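Long-range contact in GCN5-related N-acetyltransferase (Anabaena variabilis, PDB 2OZG), which binds coenzyme A and probably transfers acetyl groups to amines, perhaps of aminoglycosides, as a member of the GCN5-related N-acetyltransferase family: residues 129-143 with 277-289. Numbering follows the deposited sequence.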
ATOM      1  N   ALA A 129      12.765   5.310  37.259  1.00 34.44           N
ATOM      2  CA  ALA A 129      14.100   5.352  37.855  1.00 30.91           C
ATOM      3  C   ALA A 129      14.831   6.666  37.654  1.00 32.68           C
ATOM      4  O   ALA A 129      16.067   6.727  37.855  1.00 34.30           O
ATOM      5  CB  ALA A 129      14.948   4.193  37.305  1.00 31.16           C
ATOM      6  N   GLY A 130      14.098   7.682  37.190  1.00 31.44           N
ATOM      7  CA  GLY A 130      14.662   9.013  36.951  1.00 30.82           C
ATOM      8  C   GLY A 130      15.302   9.388  35.640  1.00 29.56           C
ATOM      9  O   GLY A 130      15.926  10.478  35.563  1.00 30.89           O
ATOM     10  N   TYR A 131      15.195   8.511  34.633  1.00 33.47           N
ATOM     11  CA  TYR A 131      15.631   8.830  33.256  1.00 31.55           C
ATOM     12  C   TYR A 131      14.582   9.742  32.637  1.00 30.69           C
ATOM     13  O   TYR A 131      13.393   9.603  32.926  1.00 27.62           O
ATOM     14  CB  TYR A 131      15.744   7.579  32.354  1.00 29.38           C
ATOM     15  CG  TYR A 131      16.947   6.706  32.623  1.00 29.76           C
ATOM     16  CD1 TYR A 131      16.936   5.770  33.618  1.00 28.09           C
ATOM     17  CD2 TYR A 131      18.093   6.821  31.846  1.00 27.46           C
ATOM     18  CE1 TYR A 131      18.047   5.023  33.906  1.00 26.98           C
ATOM     19  CE2 TYR A 131      19.220   6.037  32.092  1.00 27.74           C
ATOM     20  CZ  TYR A 131      19.197   5.155  33.107  1.00 21.50           C
ATOM     21  OH  TYR A 131      20.302   4.368  33.364  1.00 33.54           O
ATOM     22  N   GLU A 132      15.024  10.640  31.741  1.00 29.64           N
ATOM     23  CA  GLU A 132      14.078  11.462  31.000  1.00 31.13           C
ATOM     24  C   GLU A 132      14.542  11.746  29.599  1.00 29.77           C
ATOM     25  O   GLU A 132      15.714  11.716  29.316  1.00 34.01           O
ATOM     26  CB  GLU A 132      13.789  12.786  31.729  1.00 30.18           C
ATOM     27  CG  GLU A 132      12.624  13.663  31.143  1.00 34.01           C
ATOM     28  CD  GLU A 132      11.290  12.894  30.996  1.00 36.46           C
ATOM     29  OE1 GLU A 132      11.095  12.236  29.952  1.00 37.52           O
ATOM     30  OE2 GLU A 132      10.444  12.968  31.903  1.00 31.86           O
ATOM     31  N   GLN A 133      13.596  12.029  28.705  1.00 33.66           N
ATOM     32  CA  GLN A 133      13.964  12.455  27.356  1.00 33.86           C
ATOM     33  C   GLN A 133      15.014  13.524  27.447  1.00 32.38           C
ATOM     34  O   GLN A 133      14.883  14.472  28.213  1.00 31.90           O
ATOM     35  CB  GLN A 133      12.765  12.991  26.597  1.00 32.29           C
ATOM     36  CG  GLN A 133      11.656  11.960  26.430  1.00 30.85           C
ATOM     37  CD  GLN A 133      10.590  12.451  25.502  1.00 37.76           C
ATOM     38  OE1 GLN A 133      10.507  13.651  25.267  1.00 36.88           O
ATOM     39  NE2 GLN A 133       9.786  11.512  24.919  1.00 29.31           N
ATOM     40  N   ALA A 134      16.078  13.382  26.654  1.00 31.62           N
ATOM     41  CA  ALA A 134      17.186  14.267  26.781  1.00 32.78           C
ATOM     42  C   ALA A 134      17.964  14.532  25.496  1.00 34.39           C
ATOM     43  O   ALA A 134      18.796  15.433  25.474  1.00 33.82           O
ATOM     44  CB  ALA A 134      18.128  13.719  27.840  1.00 35.84           C
ATOM     45  N   GLY A 135      17.707  13.775  24.429  1.00 32.61           N
ATOM     46  CA  GLY A 135      18.394  14.034  23.183  1.00 34.13           C
ATOM     47  C   GLY A 135      17.685  13.355  22.046  1.00 33.76           C
ATOM     48  O   GLY A 135      16.818  12.490  22.259  1.00 33.91           O
ATOM     49  N   SER A 136      18.120  13.683  20.852  1.00 32.79           N
ATOM     50  CA  SER A 136      17.493  13.143  19.653  1.00 36.47           C
ATOM     51  C   SER A 136      18.368  12.268  18.778  1.00 39.87           C
ATOM     52  O   SER A 136      19.592  12.324  18.852  1.00 36.45           O
ATOM     53  CB  SER A 136      16.986  14.316  18.809  1.00 39.15           C
ATOM     54  OG  SER A 136      16.072  15.107  19.570  1.00 41.08           O
ATOM     55  N   SER A 137      17.701  11.402  17.996  1.00 39.57           N
ATOM     56  CA  SER A 137      18.339  10.645  16.923  1.00 37.05           C
ATOM     57  C   SER A 137      17.268  10.697  15.851  1.00 36.12           C
ATOM     58  O   SER A 137      16.076  10.663  16.153  1.00 36.08           O
ATOM     59  CB  SER A 137      18.671   9.195  17.280  1.00 39.67           C
ATOM     60  OG  SER A 137      17.485   8.513  17.690  1.00 47.05           O
ATOM     61  N   CYS A 138      17.706  10.791  14.609  1.00 35.36           N
ATOM     62  CA  CYS A 138      16.808  11.022  13.476  1.00 36.89           C
ATOM     63  C   CYS A 138      17.413  10.382  12.243  1.00 36.56           C
ATOM     64  O   CYS A 138      18.600  10.608  11.947  1.00 37.46           O
ATOM     65  CB  CYS A 138      16.702  12.531  13.239  1.00 34.25           C
ATOM     66  SG  CYS A 138      15.525  12.979  12.119  1.00 47.54           S
ATOM     67  N   VAL A 139      16.598   9.609  11.545  1.00 36.98           N
ATOM     68  CA  VAL A 139      16.967   8.993  10.288  1.00 36.84           C
ATOM     69  C   VAL A 139      16.277   9.759   9.177  1.00 34.14           C
ATOM     70  O   VAL A 139      15.065   9.883   9.146  1.00 33.93           O
ATOM     71  CB  VAL A 139      16.569   7.494  10.220  1.00 34.95           C
ATOM     72  CG1 VAL A 139      16.963   6.949   8.872  1.00 37.63           C
ATOM     73  CG2 VAL A 139      17.316   6.735  11.290  1.00 42.36           C
ATOM     74  N   TRP A 140      17.108  10.338   8.315  1.00 36.05           N
ATOM     75  CA  TRP A 140      16.675  11.070   7.166  1.00 35.48           C
ATOM     76  C   TRP A 140      16.744  10.212   5.932  1.00 35.35           C
ATOM     77  O   TRP A 140      17.554   9.329   5.870  1.00 32.92           O
ATOM     78  CB  TRP A 140      17.605  12.267   6.946  1.00 37.85           C
ATOM     79  CG  TRP A 140      17.365  13.353   7.935  1.00 35.60           C
ATOM     80  CD1 TRP A 140      17.869  13.430   9.180  1.00 31.69           C
ATOM     81  CD2 TRP A 140      16.510  14.499   7.765  1.00 32.52           C
ATOM     82  NE1 TRP A 140      17.414  14.562   9.792  1.00 35.76           N
ATOM     83  CE2 TRP A 140      16.586  15.248   8.946  1.00 31.53           C
ATOM     84  CE3 TRP A 140      15.742  14.978   6.721  1.00 34.48           C
ATOM     85  CZ2 TRP A 140      15.876  16.453   9.133  1.00 30.25           C
ATOM     86  CZ3 TRP A 140      15.049  16.203   6.891  1.00 39.83           C
ATOM     87  CH2 TRP A 140      15.131  16.913   8.107  1.00 31.61           C
ATOM     88  N   GLU A 141      15.924  10.512   4.931  1.00 31.53           N
ATOM     89  CA  GLU A 141      16.013   9.778   3.692  1.00 34.39           C
ATOM     90  C   GLU A 141      15.860  10.741   2.557  1.00 33.41           C
ATOM     91  O   GLU A 141      15.213  11.775   2.724  1.00 35.45           O
ATOM     92  CB  GLU A 141      14.905   8.722   3.570  1.00 34.56           C
ATOM     93  CG  GLU A 141      13.546   9.255   3.317  1.00 38.94           C
ATOM     94  CD  GLU A 141      12.561   8.119   3.042  1.00 43.24           C
ATOM     95  OE1 GLU A 141      12.358   7.319   3.969  1.00 45.62           O
ATOM     96  OE2 GLU A 141      12.005   8.034   1.904  1.00 46.13           O
ATOM     97  N   ILE A 142      16.386  10.379   1.391  1.00 31.68           N
ATOM     98  CA  ILE A 142      16.270  11.240   0.234  1.00 29.59           C
ATOM     99  C   ILE A 142      16.442  10.486  -1.061  1.00 30.68           C
ATOM    100  O   ILE A 142      17.270   9.556  -1.134  1.00 31.73           O
ATOM    101  CB  ILE A 142      17.350  12.338   0.328  1.00 29.93           C
ATOM    102  CG1 ILE A 142      17.193  13.376  -0.766  1.00 28.31           C
ATOM    103  CG2 ILE A 142      18.782  11.751   0.235  1.00 29.64           C
ATOM    104  CD1 ILE A 142      18.124  14.568  -0.589  1.00 31.90           C
ATOM    105  N   PRO A 143      15.661  10.871  -2.106  1.00 34.05           N
ATOM    106  CA  PRO A 143      15.923  10.273  -3.411  1.00 32.72           C
ATOM    107  C   PRO A 143      17.258  10.778  -3.983  1.00 34.29           C
ATOM    108  O   PRO A 143      17.529  12.001  -4.025  1.00 35.31           O
ATOM    109  CB  PRO A 143      14.709  10.654  -4.252  1.00 33.14           C
ATOM    110  CG  PRO A 143      14.006  11.789  -3.521  1.00 38.73           C
ATOM    111  CD  PRO A 143      14.489  11.778  -2.104  1.00 34.81           C
ATOM    112  N   SER A 277      14.093  18.010  -0.533  1.00 31.46           N
ATOM    113  CA  SER A 277      13.692  16.700  -1.006  1.00 32.83           C
ATOM    114  C   SER A 277      13.869  15.613   0.027  1.00 34.92           C
ATOM    115  O   SER A 277      13.404  14.473  -0.159  1.00 34.35           O
ATOM    116  CB  SER A 277      14.414  16.404  -2.296  1.00 34.00           C
ATOM    117  OG  SER A 277      15.774  16.661  -2.144  1.00 33.49           O
ATOM    118  N   ALA A 278      14.499  15.967   1.133  1.00 32.52           N
ATOM    119  CA  ALA A 278      14.803  14.996   2.156  1.00 33.31           C
ATOM    120  C   ALA A 278      13.669  14.924   3.154  1.00 34.36           C
ATOM    121  O   ALA A 278      13.049  15.929   3.429  1.00 34.32           O
ATOM    122  CB  ALA A 278      16.092  15.374   2.853  1.00 33.79           C
ATOM    123  N   THR A 279      13.372  13.747   3.699  1.00 33.89           N
ATOM    124  CA  THR A 279      12.333  13.665   4.723  1.00 35.59           C
ATOM    125  C   THR A 279      12.835  12.891   5.910  1.00 38.35           C
ATOM    126  O   THR A 279      13.790  12.126   5.806  1.00 33.72           O
ATOM    127  CB  THR A 279      11.078  12.946   4.178  1.00 38.41           C
ATOM    128  OG1 THR A 279      11.465  11.709   3.633  1.00 37.64           O
ATOM    129  CG2 THR A 279      10.463  13.718   3.059  1.00 40.87           C
ATOM    130  N   ILE A 280      12.146  13.044   7.032  1.00 36.19           N
ATOM    131  CA  ILE A 280      12.499  12.314   8.206  1.00 36.19           C
ATOM    132  C   ILE A 280      11.771  10.975   8.141  1.00 36.37           C
ATOM    133  O   ILE A 280      10.583  10.943   8.052  1.00 35.85           O
ATOM    134  CB  ILE A 280      12.178  13.114   9.503  1.00 36.38           C
ATOM    135  CG1 ILE A 280      13.228  14.218   9.678  1.00 35.29           C
ATOM    136  CG2 ILE A 280      12.177  12.238  10.688  1.00 40.49           C
ATOM    137  CD1 ILE A 280      12.897  15.240  10.777  1.00 41.07           C
ATOM    138  N   ARG A 281      12.535   9.878   8.121  1.00 34.81           N
ATOM    139  CA  ARG A 281      12.006   8.539   8.033  1.00 39.44           C
ATOM    140  C   ARG A 281      11.594   8.082   9.421  1.00 36.74           C
ATOM    141  O   ARG A 281      10.599   7.408   9.578  1.00 36.28           O
ATOM    142  CB  ARG A 281      13.109   7.648   7.487  1.00 42.28           C
ATOM    143  CG  ARG A 281      12.797   6.186   7.267  1.00 47.87           C
ATOM    144  CD  ARG A 281      14.097   5.607   6.659  1.00 49.67           C
ATOM    145  NE  ARG A 281      14.083   4.211   6.245  1.00 56.52           N
ATOM    146  CZ  ARG A 281      13.655   3.774   5.061  1.00 60.38           C
ATOM    147  NH1 ARG A 281      13.158   4.619   4.157  1.00 50.18           N
ATOM    148  NH2 ARG A 281      13.710   2.471   4.800  1.00 58.90           N
ATOM    149  N   SER A 282      12.401   8.406  10.431  1.00 34.98           N
ATOM    150  CA  SER A 282      12.059   8.066  11.797  1.00 38.62           C
ATOM    151  C   SER A 282      12.922   8.870  12.741  1.00 35.94           C
ATOM    152  O   SER A 282      13.998   9.427  12.371  1.00 36.26           O
ATOM    153  CB  SER A 282      12.303   6.586  12.083  1.00 42.40           C
ATOM    154  OG  SER A 282      13.640   6.266  11.779  1.00 42.80           O
ATOM    155  N   GLN A 283      12.430   8.986  13.955  1.00 34.75           N
ATOM    156  CA  GLN A 283      13.174   9.668  14.995  1.00 36.93           C
ATOM    157  C   GLN A 283      12.924   9.003  16.330  1.00 42.58           C
ATOM    158  O   GLN A 283      11.950   8.248  16.519  1.00 41.66           O
ATOM    159  CB  GLN A 283      12.755  11.113  15.079  1.00 42.49           C
ATOM    160  CG  GLN A 283      11.331  11.260  15.535  1.00 53.49           C
ATOM    161  CD  GLN A 283      10.958  12.681  15.703  1.00 60.19           C
ATOM    162  OE1 GLN A 283      11.483  13.373  16.591  1.00 55.54           O
ATOM    163  NE2 GLN A 283      10.018  13.144  14.877  1.00 65.44           N
ATOM    164  N   ASP A 284      13.847   9.244  17.252  1.00 39.56           N
ATOM    165  CA  ASP A 284      13.777   8.689  18.582  1.00 42.38           C
ATOM    166  C   ASP A 284      14.390   9.675  19.560  1.00 39.43           C
ATOM    167  O   ASP A 284      15.301  10.433  19.205  1.00 42.39           O
ATOM    168  CB  ASP A 284      14.589   7.394  18.646  1.00 46.66           C
ATOM    169  CG  ASP A 284      13.922   6.252  17.931  1.00 53.52           C
ATOM    170  OD1 ASP A 284      13.078   5.584  18.558  1.00 65.48           O
ATOM    171  OD2 ASP A 284      14.251   5.994  16.751  1.00 68.15           O
ATOM    172  N   ARG A 285      13.838   9.732  20.761  1.00 33.30           N
ATOM    173  CA  ARG A 285      14.504  10.435  21.819  1.00 33.02           C
ATOM    174  C   ARG A 285      15.109   9.434  22.770  1.00 33.18           C
ATOM    175  O   ARG A 285      14.456   8.570  23.274  1.00 33.53           O
ATOM    176  CB  ARG A 285      13.596  11.395  22.556  1.00 32.39           C
ATOM    177  CG  ARG A 285      13.139  12.526  21.678  1.00 32.74           C
ATOM    178  CD  ARG A 285      12.118  13.413  22.380  1.00 36.70           C
ATOM    179  NE  ARG A 285      11.665  14.420  21.450  1.00 33.96           N
ATOM    180  CZ  ARG A 285      10.603  15.187  21.627  1.00 35.13           C
ATOM    181  NH1 ARG A 285       9.899  15.111  22.751  1.00 29.57           N
ATOM    182  NH2 ARG A 285      10.235  16.021  20.657  1.00 34.59           N
ATOM    183  N   TRP A 286      16.405   9.594  22.997  1.00 32.49           N
ATOM    184  CA  TRP A 286      17.066   8.879  24.024  1.00 33.64           C
ATOM    185  C   TRP A 286      16.915   9.599  25.356  1.00 33.05           C
ATOM    186  O   TRP A 286      16.604  10.812  25.422  1.00 31.27           O
ATOM    187  CB  TRP A 286      18.530   8.602  23.675  1.00 30.99           C
ATOM    188  CG  TRP A 286      19.259   9.662  22.961  1.00 31.69           C
ATOM    189  CD1 TRP A 286      19.363   9.807  21.598  1.00 33.01           C
ATOM    190  CD2 TRP A 286      20.057  10.694  23.529  1.00 30.09           C
ATOM    191  NE1 TRP A 286      20.156  10.894  21.303  1.00 30.96           N
ATOM    192  CE2 TRP A 286      20.649  11.408  22.461  1.00 28.38           C
ATOM    193  CE3 TRP A 286      20.342  11.093  24.849  1.00 36.15           C
ATOM    194  CZ2 TRP A 286      21.506  12.490  22.666  1.00 38.58           C
ATOM    195  CZ3 TRP A 286      21.199  12.139  25.046  1.00 35.38           C
ATOM    196  CH2 TRP A 286      21.774  12.836  23.951  1.00 36.74           C
HETATM  197  N   MSE A 287      17.187   8.855  26.422  1.00 30.63           N
HETATM  198  CA  MSE A 287      16.995   9.359  27.732  1.00 30.03           C
HETATM  199  C   MSE A 287      18.251   9.407  28.492  1.00 31.83           C
HETATM  200  O   MSE A 287      19.172   8.621  28.251  1.00 34.08           O
HETATM  201  CB  MSE A 287      16.025   8.453  28.432  1.00 30.50           C
HETATM  202  CG  MSE A 287      14.608   8.480  27.897  1.00 33.37           C
HETATM  203 SE   MSE A 287      13.373   7.397  29.003  0.75 34.66          SE
HETATM  204  CE  MSE A 287      11.851   8.669  29.165  1.00 44.90           C
ATOM    205  N   LEU A 288      18.273  10.281  29.483  1.00 33.20           N
ATOM    206  CA  LEU A 288      19.453  10.477  30.352  1.00 30.24           C
ATOM    207  C   LEU A 288      19.056  10.478  31.826  1.00 29.74           C
ATOM    208  O   LEU A 288      18.004  10.989  32.195  1.00 32.69           O
ATOM    209  CB  LEU A 288      20.106  11.837  30.008  1.00 33.86           C
ATOM    210  CG  LEU A 288      21.442  12.156  30.729  1.00 33.70           C
ATOM    211  CD1 LEU A 288      22.542  12.710  29.840  1.00 36.41           C
ATOM    212  CD2 LEU A 288      21.196  13.081  31.949  1.00 34.74           C
ATOM    213  N   ARG A 289      19.914   9.897  32.658  1.00 32.44           N
ATOM    214  CA  ARG A 289      19.735   9.920  34.070  1.00 31.36           C
ATOM    215  C   ARG A 289      20.898  10.709  34.658  1.00 33.14           C
ATOM    216  O   ARG A 289      22.080  10.421  34.372  1.00 31.65           O
ATOM    217  CB  ARG A 289      19.727   8.491  34.639  1.00 30.12           C
ATOM    218  CG  ARG A 289      18.732   8.298  35.856  1.00 28.19           C
ATOM    219  CD  ARG A 289      19.124   8.968  37.147  1.00 35.60           C
ATOM    220  NE  ARG A 289      18.123   8.646  38.170  1.00 36.57           N
ATOM    221  CZ  ARG A 289      18.155   9.089  39.414  1.00 33.93           C
ATOM    222  NH1 ARG A 289      19.133   9.898  39.820  1.00 35.07           N
ATOM    223  NH2 ARG A 289      17.181   8.772  40.241  1.00 33.38           N
TER
HETATM  224  O   HOH W   1      13.466  14.784  19.104  1.00 31.86           O
HETATM  225  O   HOH W   2      16.730   7.309  15.075  1.00 48.21           O
HETATM  226  O   HOH W   3      12.353  12.058   0.873  1.00 33.49           O
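Backbone bonds such as V139 N to S282 O (2.7 Å) pair strand 132-143 with strand 279-289 in antiparallel fashion. Two classic bulges shift their register: A134 and G135 both face W286, and R281 and S282 both face V139.

Three CH-pi contacts carry much of the side-chain packing. W286, its CG set between backbone N and carbonyl carbon (chi1 38°), lays its six-membered ring over G135, whose CA stands 3.4 Å from the ring centroid; a CB there would strike the ring, so glycine fits. The indole NE1 gives a weak bond to S136 O (2.9 Å). A leucine in place of W286 would probably leave G135 without its aromatic cover and S136 O without this donor. I280 CG1 sits over the six-membered ring of W140, with C138 SG 3.6 Å from that same carbon, and R289 CB lies over the centre of the Y131 ring.

Among the polar contacts, R289 NE meets a lone pair of A129 O in the carbonyl plane (2.8 Å), while its NH1 reaches D316. R285 NH1 donates to Q133 OE1 (3.0 Å), the amide and guanidinium planes perpendicular, while Q133 NE2 bonds to Q123. R281, extended as far as NE, places NH1 above the E141 carboxylate plane in a salt bridge (2.8 Å to OE1); K258 holds the other carboxylate oxygen.

W286 and L288 pack against strands 58-72 and 115-118, and E132 touches helix 349-357. Strand 132-143 also pairs with strand 258-263, and strand 279-290 with 115-118, so this contact links the strands of the two acetyltransferase regions, with Q283 packing on I280 of the second subunit.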